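Local coordinates for protein 7,8-dihydro-6-hydroxymethylpterin pyrophosphokinase-dihydropteroate synthase (Plasmodium falciparum, PDB 6JWS) that probably carries out two consecutive steps of folate biosynthesis, pyrophosphorylating 6-hydroxymethyl-7,8-dihydropterin with ATP and then joining the product to 4-aminobenzoate to give 7,8-dihydropteroate, at residues Q557-L562 / Y570-D575; N372-V377 / Y597-L602; I484-F489 / I514-K519. The protein carries 1 engineered substitution. All blocks are in the same frame, centred on the assembly; numbering follows the deposited sequence.

Contact 1. Residues Q557-L562 / Y570-D575. With PT1 (pteroic acid), chain I.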
loop_
_atom_site.group_PDB
_atom_site.type_symbol
_atom_site.label_atom_id
_atom_site.label_comp_id
_atom_site.label_asym_id
_atom_site.label_seq_id
_atom_site.Cartn_x
_atom_site.Cartn_y
_atom_site.Cartn_z
ATOM N N GLN B 557 21.404 -17.293 -11.255
ATOM C CA GLN B 557 22.477 -18.226 -11.580
ATOM C C GLN B 557 22.533 -19.353 -10.540
ATOM O O GLN B 557 22.651 -20.521 -10.902
ATOM C CB GLN B 557 23.794 -17.504 -11.950
ATOM C CG GLN B 557 23.778 -16.875 -13.355
ATOM C CD GLN B 557 24.876 -15.894 -13.756
ATOM O OE1 GLN B 557 24.598 -14.805 -14.287
ATOM N NE2 GLN B 557 26.138 -16.260 -13.540
ATOM N N ARG B 558 22.373 -19.028 -9.246
ATOM C CA ARG B 558 22.412 -20.065 -8.216
ATOM C C ARG B 558 21.248 -21.048 -8.365
ATOM O O ARG B 558 21.427 -22.267 -8.226
ATOM C CB ARG B 558 22.372 -19.498 -6.790
ATOM C CG ARG B 558 23.578 -18.657 -6.420
ATOM C CD ARG B 558 24.822 -19.443 -6.773
ATOM N NE ARG B 558 25.106 -20.561 -5.897
ATOM C CZ ARG B 558 25.973 -21.529 -6.180
ATOM N NH1 ARG B 558 26.593 -21.555 -7.348
ATOM N NH2 ARG B 558 26.177 -22.507 -5.313
ATOM N N LEU B 559 20.051 -20.507 -8.593
ATOM C CA LEU B 559 18.888 -21.358 -8.811
ATOM C C LEU B 559 19.147 -22.266 -10.014
ATOM O O LEU B 559 18.867 -23.452 -9.957
ATOM C CB LEU B 559 17.628 -20.494 -8.988
ATOM C CG LEU B 559 16.340 -21.242 -9.352
ATOM C CD1 LEU B 559 15.099 -20.563 -8.776
ATOM C CD2 LEU B 559 16.197 -21.454 -10.865
ATOM N N ASN B 560 19.686 -21.717 -11.104
ATOM C CA ASN B 560 19.946 -22.525 -12.290
ATOM C C ASN B 560 20.860 -23.697 -11.941
ATOM O O ASN B 560 20.660 -24.799 -12.446
ATOM C CB ASN B 560 20.560 -21.735 -13.455
ATOM C CG ASN B 560 19.564 -20.784 -14.076
ATOM O OD1 ASN B 560 18.354 -20.983 -13.938
ATOM N ND2 ASN B 560 20.051 -19.752 -14.756
ATOM N N PHE B 561 21.874 -23.435 -11.105
ATOM C CA PHE B 561 22.806 -24.469 -10.677
ATOM C C PHE B 561 22.089 -25.520 -9.836
ATOM O O PHE B 561 22.215 -26.705 -10.107
ATOM C CB PHE B 561 23.977 -23.877 -9.898
ATOM C CG PHE B 561 24.964 -24.896 -9.381
ATOM C CD1 PHE B 561 25.816 -25.564 -10.250
ATOM C CD2 PHE B 561 25.082 -25.154 -8.022
ATOM C CE1 PHE B 561 26.760 -26.467 -9.775
ATOM C CE2 PHE B 561 26.031 -26.054 -7.550
ATOM C CZ PHE B 561 26.857 -26.722 -8.424
ATOM N N LEU B 562 21.308 -25.096 -8.844
ATOM C CA LEU B 562 20.588 -26.061 -8.029
ATOM C C LEU B 562 19.645 -26.884 -8.902
ATOM O O LEU B 562 19.544 -28.100 -8.741
ATOM C CB LEU B 562 19.815 -25.342 -6.916
ATOM C CG LEU B 562 20.573 -25.241 -5.595
ATOM C CD1 LEU B 562 21.729 -24.254 -5.677
ATOM C CD2 LEU B 562 19.628 -24.887 -4.456
ATOM N N TYR B 570 10.428 -25.211 -7.420
ATOM C CA TYR B 570 9.428 -24.643 -6.527
ATOM C C TYR B 570 9.880 -24.734 -5.063
ATOM O O TYR B 570 9.162 -24.297 -4.167
ATOM C CB TYR B 570 8.080 -25.339 -6.754
ATOM C CG TYR B 570 8.137 -26.839 -6.641
ATOM C CD1 TYR B 570 8.047 -27.452 -5.408
ATOM C CD2 TYR B 570 8.340 -27.641 -7.753
ATOM C CE1 TYR B 570 8.147 -28.822 -5.262
ATOM C CE2 TYR B 570 8.432 -29.016 -7.630
ATOM C CZ TYR B 570 8.323 -29.606 -6.382
ATOM O OH TYR B 570 8.428 -30.958 -6.226
ATOM N N ARG B 571 11.088 -25.264 -4.809
ATOM C CA ARG B 571 11.567 -25.400 -3.436
ATOM C C ARG B 571 12.711 -24.425 -3.137
ATOM O O ARG B 571 13.338 -24.522 -2.086
ATOM C CB ARG B 571 12.014 -26.837 -3.133
ATOM C CG ARG B 571 10.870 -27.784 -2.791
ATOM C CD ARG B 571 11.367 -29.157 -2.360
ATOM N NE ARG B 571 10.297 -30.026 -1.898
ATOM C CZ ARG B 571 9.807 -30.050 -0.661
ATOM N NH1 ARG B 571 10.289 -29.215 0.257
ATOM N NH2 ARG B 571 8.838 -30.898 -0.352
ATOM N N ILE B 572 12.967 -23.475 -4.036
ATOM C CA ILE B 572 14.108 -22.579 -3.897
ATOM C C ILE B 572 13.584 -21.164 -3.684
ATOM O O ILE B 572 12.821 -20.671 -4.505
ATOM C CB ILE B 572 14.983 -22.646 -5.167
ATOM C CG1 ILE B 572 15.497 -24.073 -5.394
ATOM C CG2 ILE B 572 16.114 -21.626 -5.116
ATOM C CD1 ILE B 572 16.088 -24.313 -6.757
ATOM N N LEU B 573 14.014 -20.512 -2.600
ATOM C CA LEU B 573 13.572 -19.165 -2.283
ATOM C C LEU B 573 14.755 -18.215 -2.396
ATOM O O LEU B 573 15.900 -18.642 -2.216
ATOM C CB LEU B 573 12.985 -19.197 -0.877
ATOM C CG LEU B 573 11.827 -20.190 -0.727
ATOM C CD1 LEU B 573 12.227 -21.343 0.169
ATOM C CD2 LEU B 573 10.613 -19.493 -0.153
ATOM N N PHE B 574 14.462 -16.955 -2.754
ATOM C CA PHE B 574 15.469 -15.931 -2.981
ATOM C C PHE B 574 15.485 -14.968 -1.809
ATOM O O PHE B 574 14.428 -14.632 -1.266
ATOM C CB PHE B 574 15.121 -15.064 -4.196
ATOM C CG PHE B 574 15.248 -15.733 -5.542
ATOM C CD1 PHE B 574 14.590 -16.919 -5.816
ATOM C CD2 PHE B 574 15.931 -15.126 -6.575
ATOM C CE1 PHE B 574 14.706 -17.508 -7.071
ATOM C CE2 PHE B 574 16.073 -15.725 -7.816
ATOM C CZ PHE B 574 15.470 -16.923 -8.061
ATOM N N ASP B 575 16.695 -14.487 -1.486
ATOM C CA ASP B 575 16.879 -13.492 -0.442
ATOM C C ASP B 575 17.967 -12.521 -0.901
ATOM O O ASP B 575 19.082 -12.935 -1.207
ATOM C CB ASP B 575 17.135 -14.162 0.918
ATOM C CG ASP B 575 17.244 -13.183 2.078
ATOM O OD1 ASP B 575 17.338 -11.964 1.822
ATOM O OD2 ASP B 575 17.182 -13.631 3.248
HETATM C C2 PT1 I . 18.953 -12.494 6.360
HETATM C C3 PT1 I . 19.721 -12.870 7.548
HETATM C C5 PT1 I . 19.916 -14.306 7.769
HETATM N N6 PT1 I . 20.231 -11.967 8.420
HETATM C C7 PT1 I . 18.703 -14.772 5.756
HETATM N N9 PT1 I . 19.392 -15.186 6.869
HETATM C C10 PT1 I . 20.956 -12.402 9.484
HETATM N N11 PT1 I . 18.199 -15.688 4.852
HETATM C C12 PT1 I . 21.169 -13.760 9.681
HETATM C C21 PT1 I . 22.869 -5.010 9.804
HETATM O O22 PT1 I . 22.447 -4.369 10.805
HETATM O O1 PT1 I . 18.741 -11.199 6.092
HETATM N N4 PT1 I . 18.479 -13.449 5.532
HETATM N N8 PT1 I . 20.638 -14.674 8.842
HETATM C C13 PT1 I . 21.555 -11.381 10.415
HETATM N N14 PT1 I . 22.666 -10.691 9.704
HETATM C C15 PT1 I . 22.732 -9.339 9.716
HETATM C C16 PT1 I . 23.279 -8.647 8.615
HETATM C C17 PT1 I . 22.248 -8.639 10.869
HETATM C C18 PT1 I . 23.324 -7.232 8.651
HETATM C C19 PT1 I . 22.318 -7.223 10.898
HETATM C C20 PT1 I . 22.837 -6.522 9.780
HETATM O O23 PT1 I . 23.312 -4.394 8.820
#
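L559 reaches from helix 547-564 down onto I572 and F574 of strand 572-575, a helix of the barrel's outer layer packing on the strand that follows it. The two short axes run nearly antiparallel, at 162°, and approach to 9.8 Å. From its CB, which points at the strand, the L559 chain continues with CG anti to the backbone N (chi1 175°), alongside the carbonyl carbon, from where CD1 reaches I572 and F574. CG lies 4.0 Å from I572 CD1. At the tip, CD1 does most of the work: I572 CG2 is 3.9 Å away, and F574 CE1 is closer still, at 3.5 Å. The methyl sits at the edge of the phenyl ring, near its plane. One turn on, L562 adds its CB, 3.9 Å from I572 CD1, giving the isoleucine tip two leucine neighbours. The leucines, branched only at CG, suit the helix, whereas I572, branched at CB, suits the strand. Beyond F574 the strand ends in D575, whose OD2 accepts a bent hydrogen bond (137°) from N11 of pteroic acid at 2.8 Å and lies 2.6 Å from its N4; N502, K609 and R610 also bind this ligand. With no hydrogen bond between helix and strand, burial of hydrocarbon holds this part of the wall together, while the carboxylate serves the pterin.

Contact 2. Residues N372-V377 / Y597-L602; sequences NKRIYV and YDEYPL
R374 meets E599 and Y376 meets P601 where the antiparallel sheet of the kinase half, through its strand 372-377, faces a turn of the synthase TIM barrel, just ahead of barrel strand 603-604. The arginine and glutamate side chains cross at about a right angle, their guanidinium and carboxylate planes 80° apart. E599 OE1 lies in the guanidinium plane at its edge, whereas NH2 comes to that oxygen from above the carboxylate, 69° out of its plane. The resulting salt bridge measures 2.5 Å from R374 NH2 to E599 OE1, short enough to be read with caution. A long arginine, bent at chi2 and chi3, can span from the sheet to the turn, and its NH1 is hydrogen-bonded to Y55 OH in the neighbouring sheet strand. E599 belongs to a type I turn closed by Y600 N to Y597 O, which presents the carboxylate at the exposed margin. Deeper in, the side chains of Y376 and P601 run alongside each other in opposite senses. The compact proline can lie against both the tyrosine ring and its CB: P601 CB is over one ring face, 4.1 Å from Y376 CG, and P601 CG is 3.8 Å from Y376 CB.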
loop_
_atom_site.group_PDB
_atom_site.type_symbol
_atom_site.label_atom_id
_atom_site.label_comp_id
_atom_site.label_asym_id
_atom_site.label_seq_id
_atom_site.Cartn_x
_atom_site.Cartn_y
_atom_site.Cartn_z
ATOM N N ASN B 372 -4.438 -19.805 -12.901
ATOM C CA ASN B 372 -3.341 -20.728 -13.145
ATOM C C ASN B 372 -2.186 -20.299 -12.244
ATOM O O ASN B 372 -1.372 -19.468 -12.636
ATOM C CB ASN B 372 -2.985 -20.802 -14.632
ATOM C CG ASN B 372 -4.090 -21.431 -15.452
ATOM O OD1 ASN B 372 -4.307 -22.635 -15.369
ATOM N ND2 ASN B 372 -4.807 -20.630 -16.228
ATOM N N LYS B 373 -2.177 -20.832 -11.020
ATOM C CA LYS B 373 -1.421 -20.255 -9.917
ATOM C C LYS B 373 -0.079 -20.967 -9.750
ATOM O O LYS B 373 -0.019 -22.199 -9.632
ATOM C CB LYS B 373 -2.220 -20.362 -8.621
ATOM C CG LYS B 373 -3.503 -19.541 -8.591
ATOM C CD LYS B 373 -4.082 -19.458 -7.192
ATOM C CE LYS B 373 -5.390 -18.698 -7.082
ATOM N NZ LYS B 373 -5.897 -18.754 -5.686
ATOM N N ARG B 374 0.984 -20.154 -9.711
ATOM C CA ARG B 374 2.322 -20.605 -9.351
ATOM C C ARG B 374 2.360 -21.030 -7.877
ATOM O O ARG B 374 1.881 -20.320 -6.984
ATOM C CB ARG B 374 3.343 -19.522 -9.720
ATOM C CG ARG B 374 4.798 -19.913 -9.470
ATOM C CD ARG B 374 5.584 -19.827 -10.761
ATOM N NE ARG B 374 5.927 -18.473 -11.054
ATOM C CZ ARG B 374 5.999 -17.933 -12.250
ATOM N NH1 ARG B 374 5.742 -18.636 -13.338
ATOM N NH2 ARG B 374 6.313 -16.653 -12.340
ATOM N N ILE B 375 2.959 -22.199 -7.619
ATOM C CA ILE B 375 3.058 -22.737 -6.271
ATOM C C ILE B 375 4.528 -22.856 -5.868
ATOM O O ILE B 375 5.357 -23.252 -6.682
ATOM C CB ILE B 375 2.358 -24.110 -6.236
ATOM C CG1 ILE B 375 0.832 -23.971 -6.268
ATOM C CG2 ILE B 375 2.828 -24.939 -5.047
ATOM C CD1 ILE B 375 0.122 -25.272 -6.628
ATOM N N TYR B 376 4.829 -22.588 -4.583
ATOM C CA TYR B 376 6.124 -22.963 -4.018
ATOM C C TYR B 376 5.895 -23.878 -2.811
ATOM O O TYR B 376 4.781 -23.913 -2.283
ATOM C CB TYR B 376 6.970 -21.725 -3.675
ATOM C CG TYR B 376 6.478 -20.946 -2.481
ATOM C CD1 TYR B 376 5.432 -20.047 -2.616
ATOM C CD2 TYR B 376 7.034 -21.096 -1.213
ATOM C CE1 TYR B 376 4.971 -19.295 -1.551
ATOM C CE2 TYR B 376 6.569 -20.359 -0.126
ATOM C CZ TYR B 376 5.536 -19.446 -0.298
ATOM O OH TYR B 376 5.023 -18.691 0.725
ATOM N N VAL B 377 6.947 -24.596 -2.363
ATOM C CA VAL B 377 6.771 -25.523 -1.243
ATOM C C VAL B 377 7.803 -25.253 -0.142
ATOM O O VAL B 377 9.007 -25.189 -0.402
ATOM C CB VAL B 377 6.778 -26.998 -1.699
ATOM C CG1 VAL B 377 6.664 -27.969 -0.529
ATOM C CG2 VAL B 377 5.671 -27.277 -2.702
ATOM N N TYR B 597 11.222 -9.377 -8.085
ATOM C CA TYR B 597 11.067 -10.748 -7.577
ATOM C C TYR B 597 9.618 -11.248 -7.646
ATOM O O TYR B 597 9.286 -12.240 -6.996
ATOM C CB TYR B 597 11.697 -10.944 -6.181
ATOM C CG TYR B 597 13.186 -10.676 -6.177
ATOM C CD1 TYR B 597 14.096 -11.624 -6.642
ATOM C CD2 TYR B 597 13.692 -9.449 -5.777
ATOM C CE1 TYR B 597 15.464 -11.368 -6.700
ATOM C CE2 TYR B 597 15.052 -9.176 -5.836
ATOM C CZ TYR B 597 15.942 -10.135 -6.293
ATOM O OH TYR B 597 17.280 -9.858 -6.354
ATOM N N ASP B 598 8.776 -10.594 -8.459
ATOM C CA ASP B 598 7.343 -10.857 -8.493
ATOM C C ASP B 598 7.055 -12.277 -8.986
ATOM O O ASP B 598 5.990 -12.805 -8.709
ATOM C CB ASP B 598 6.579 -9.848 -9.374
ATOM C CG ASP B 598 6.279 -8.522 -8.688
ATOM O OD1 ASP B 598 6.533 -8.400 -7.460
ATOM O OD2 ASP B 598 5.804 -7.603 -9.388
ATOM N N GLU B 599 8.002 -12.887 -9.705
ATOM C CA GLU B 599 7.845 -14.241 -10.206
ATOM C C GLU B 599 8.451 -15.281 -9.271
ATOM O O GLU B 599 8.365 -16.473 -9.573
ATOM C CB GLU B 599 8.643 -14.413 -11.502
ATOM C CG GLU B 599 8.290 -13.403 -12.570
ATOM C CD GLU B 599 6.916 -13.647 -13.159
ATOM O OE1 GLU B 599 6.742 -14.677 -13.849
ATOM O OE2 GLU B 599 6.021 -12.811 -12.905
ATOM N N TYR B 600 9.099 -14.850 -8.177
ATOM C CA TYR B 600 9.923 -15.767 -7.403
ATOM C C TYR B 600 9.464 -15.828 -5.954
ATOM O O TYR B 600 9.012 -14.826 -5.414
ATOM C CB TYR B 600 11.378 -15.293 -7.399
ATOM C CG TYR B 600 12.070 -15.349 -8.736
ATOM C CD1 TYR B 600 12.352 -16.554 -9.349
ATOM C CD2 TYR B 600 12.543 -14.201 -9.346
ATOM C CE1 TYR B 600 13.027 -16.598 -10.558
ATOM C CE2 TYR B 600 13.219 -14.229 -10.552
ATOM C CZ TYR B 600 13.443 -15.432 -11.174
ATOM O OH TYR B 600 14.106 -15.476 -12.370
ATOM N N PRO B 601 9.656 -16.967 -5.252
ATOM C CA PRO B 601 9.397 -17.015 -3.815
ATOM C C PRO B 601 10.473 -16.150 -3.167
ATOM O O PRO B 601 11.659 -16.318 -3.448
ATOM C CB PRO B 601 9.571 -18.498 -3.448
ATOM C CG PRO B 601 9.582 -19.250 -4.784
ATOM C CD PRO B 601 10.143 -18.255 -5.786
ATOM N N LEU B 602 10.037 -15.171 -2.376
ATOM C CA LEU B 602 10.930 -14.166 -1.841
ATOM C C LEU B 602 10.889 -14.214 -0.310
ATOM O O LEU B 602 9.818 -14.152 0.304
ATOM C CB LEU B 602 10.498 -12.797 -2.374
ATOM C CG LEU B 602 11.317 -11.603 -1.866
ATOM C CD1 LEU B 602 12.763 -11.630 -2.384
ATOM C CD2 LEU B 602 10.647 -10.285 -2.254
#

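Contact 3. Residues I484-F489 / I514-K519; sequences INYNVF and IKLLKK
The ring of Y486 carries L516 CD1 on one face, with the amide oxygen OD1 of N487 in plane at its edge; the ring of F489 has L516 CB at its edge and L517 CD2 approaching obliquely. On the tyrosine the contact is a CH-pi interaction: L516 CD1 stands 3.8 Å from the ring centroid, 19° off the normal. The same methyl packs against the backbone carbonyl, 3.5 Å from Y486 O. The other methyl, L516 CD2, extends along to the phenolic end, 3.7 Å from Y486 OH. L516 thus sits between two aromatic side chains, using its tip against a face and its base against an edge, with L516 CB 3.7 Å from F489 CD2. Leucine suits this position because its fork can lay one methyl on the ring and send the second toward the hydroxyl. Both aromatic residues hold CG anti to the backbone N (chi1 -179° for Y486), which extends their rings from helix 486-494 toward 514-519. L517 completes the apolar patch, its CD2 3.9 Å from F489 CE2, and F489 also reaches L501 on strand 500-503. The helix start is fixed by N485, the N-cap, whose OD1 accepts from V488 N at 3.1 Å on a lone pair; its short amide turns back over this first-turn N-H. Residues 514-516 coil like a helix but lack its regular hydrogen bonding. The packing joins the helix after strand 478-482 to the connection between strands 500-503 and 525-529, in the outer layer of a TIM barrel.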
loop_
_atom_site.group_PDB
_atom_site.type_symbol
_atom_site.label_atom_id
_atom_site.label_comp_id
_atom_site.label_asym_id
_atom_site.label_seq_id
_atom_site.Cartn_x
_atom_site.Cartn_y
_atom_site.Cartn_z
ATOM N N ILE B 484 25.750 -22.657 6.820
ATOM C CA ILE B 484 26.430 -22.875 5.549
ATOM C C ILE B 484 27.212 -24.184 5.646
ATOM O O ILE B 484 27.981 -24.539 4.731
ATOM C CB ILE B 484 27.379 -21.706 5.223
ATOM C CG1 ILE B 484 28.512 -21.589 6.252
ATOM C CG2 ILE B 484 26.602 -20.398 5.072
ATOM C CD1 ILE B 484 29.487 -20.455 5.971
ATOM N N ASN B 485 27.000 -24.900 6.756
ATOM C CA ASN B 485 27.908 -25.976 7.109
ATOM C C ASN B 485 27.297 -27.337 6.799
ATOM O O ASN B 485 26.302 -27.748 7.386
ATOM C CB ASN B 485 28.473 -25.831 8.525
ATOM C CG ASN B 485 29.534 -26.868 8.806
ATOM O OD1 ASN B 485 29.218 -27.999 9.192
ATOM N ND2 ASN B 485 30.790 -26.512 8.573
ATOM N N TYR B 486 27.934 -28.034 5.861
ATOM C CA TYR B 486 27.557 -29.378 5.468
ATOM C C TYR B 486 27.328 -30.304 6.670
ATOM O O TYR B 486 26.273 -30.936 6.762
ATOM C CB TYR B 486 28.636 -29.939 4.544
ATOM C CG TYR B 486 28.326 -31.327 4.056
ATOM C CD1 TYR B 486 28.650 -32.444 4.816
ATOM C CD2 TYR B 486 27.727 -31.519 2.827
ATOM C CE1 TYR B 486 28.373 -33.723 4.372
ATOM C CE2 TYR B 486 27.452 -32.793 2.356
ATOM C CZ TYR B 486 27.761 -33.895 3.142
ATOM O OH TYR B 486 27.491 -35.151 2.680
ATOM N N ASN B 487 28.311 -30.404 7.579
ATOM C CA ASN B 487 28.231 -31.373 8.669
ATOM C C ASN B 487 27.043 -31.078 9.581
ATOM O O ASN B 487 26.333 -31.996 9.988
ATOM C CB ASN B 487 29.552 -31.517 9.434
ATOM C CG ASN B 487 30.522 -32.403 8.676
ATOM O OD1 ASN B 487 30.109 -33.247 7.890
ATOM N ND2 ASN B 487 31.815 -32.208 8.865
ATOM N N VAL B 488 26.813 -29.795 9.871
ATOM C CA VAL B 488 25.697 -29.395 10.711
ATOM C C VAL B 488 24.396 -29.770 10.007
ATOM O O VAL B 488 23.563 -30.477 10.576
ATOM C CB VAL B 488 25.776 -27.896 11.077
ATOM C CG1 VAL B 488 24.460 -27.365 11.645
ATOM C CG2 VAL B 488 26.928 -27.622 12.045
ATOM N N PHE B 489 24.250 -29.352 8.741
ATOM C CA PHE B 489 23.021 -29.643 8.027
ATOM C C PHE B 489 22.775 -31.148 7.947
ATOM O O PHE B 489 21.633 -31.572 8.098
ATOM C CB PHE B 489 22.950 -28.998 6.635
ATOM C CG PHE B 489 21.559 -29.068 6.020
ATOM C CD1 PHE B 489 20.485 -28.413 6.607
ATOM C CD2 PHE B 489 21.318 -29.786 4.857
ATOM C CE1 PHE B 489 19.212 -28.478 6.052
ATOM C CE2 PHE B 489 20.053 -29.815 4.283
ATOM C CZ PHE B 489 18.995 -29.182 4.891
ATOM N N ILE B 514 24.096 -29.252 -1.213
ATOM C CA ILE B 514 22.966 -29.340 -2.131
ATOM C C ILE B 514 22.493 -30.789 -2.249
ATOM O O ILE B 514 21.291 -31.058 -2.281
ATOM C CB ILE B 514 23.356 -28.695 -3.481
ATOM C CG1 ILE B 514 23.200 -27.177 -3.418
ATOM C CG2 ILE B 514 22.621 -29.291 -4.677
ATOM C CD1 ILE B 514 24.089 -26.448 -4.406
ATOM N N LYS B 515 23.441 -31.728 -2.223
ATOM C CA LYS B 515 23.121 -33.147 -2.255
ATOM C C LYS B 515 22.322 -33.547 -1.022
ATOM O O LYS B 515 21.592 -34.533 -1.052
ATOM C CB LYS B 515 24.385 -34.010 -2.230
ATOM C CG LYS B 515 25.347 -33.860 -3.403
ATOM C CD LYS B 515 26.445 -34.892 -3.245
ATOM C CE LYS B 515 27.849 -34.345 -3.378
ATOM N NZ LYS B 515 28.758 -34.867 -2.327
ATOM N N LEU B 516 22.449 -32.783 0.060
ATOM C CA LEU B 516 21.705 -33.089 1.264
ATOM C C LEU B 516 20.239 -32.663 1.136
ATOM O O LEU B 516 19.448 -33.055 1.988
ATOM C CB LEU B 516 22.375 -32.402 2.463
ATOM C CG LEU B 516 23.805 -32.836 2.826
ATOM C CD1 LEU B 516 24.283 -32.092 4.074
ATOM C CD2 LEU B 516 23.875 -34.341 3.078
ATOM N N LEU B 517 19.865 -31.862 0.113
ATOM C CA LEU B 517 18.487 -31.372 -0.002
ATOM C C LEU B 517 17.596 -32.427 -0.657
ATOM O O LEU B 517 16.404 -32.192 -0.876
ATOM C CB LEU B 517 18.418 -30.090 -0.837
ATOM C CG LEU B 517 19.224 -28.902 -0.327
ATOM C CD1 LEU B 517 19.280 -27.822 -1.396
ATOM C CD2 LEU B 517 18.630 -28.372 0.971
ATOM N N LYS B 518 18.197 -33.578 -0.969
ATOM C CA LYS B 518 17.544 -34.674 -1.665
ATOM C C LYS B 518 17.842 -35.981 -0.934
ATOM O O LYS B 518 18.985 -36.267 -0.587
ATOM C CB LYS B 518 18.066 -34.725 -3.103
ATOM C CG LYS B 518 17.231 -33.947 -4.109
ATOM C CD LYS B 518 17.929 -33.483 -5.375
ATOM C CE LYS B 518 18.897 -34.459 -6.007
ATOM N NZ LYS B 518 20.219 -33.814 -6.201
ATOM N N LYS B 519 16.789 -36.748 -0.658
ATOM C CA LYS B 519 16.930 -38.122 -0.206
ATOM C C LYS B 519 16.119 -39.024 -1.134
ATOM O O LYS B 519 15.562 -38.555 -2.122
ATOM C CB LYS B 519 16.474 -38.248 1.249
ATOM C CG LYS B 519 17.409 -37.634 2.278
ATOM C CD LYS B 519 17.379 -38.358 3.608
ATOM C CE LYS B 519 16.071 -38.220 4.360
ATOM N NZ LYS B 519 16.195 -37.249 5.472
#

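Contact 1 sits between the other two. Its centre is 12 Å from that of contact 2 and 15 Å from that of contact 3, while contacts 2 and 3 lie 24 Å apart and do not touch. Toward contact 2, probable backbone hydrogen bonds run from V377 N to Y570 O (2.9 Å) and from F574 N to P601 O (3.0 Å), and the F574 ring stacks on that of Y600. Toward contact 3, the junction is apolar, L562 CD1 meeting I514 CD1 at 3.5 Å. Only contact 1 reaches pteroic acid directly, through D575; the side chains of P601 and F489 are about 12 and 13 Å from the ligand.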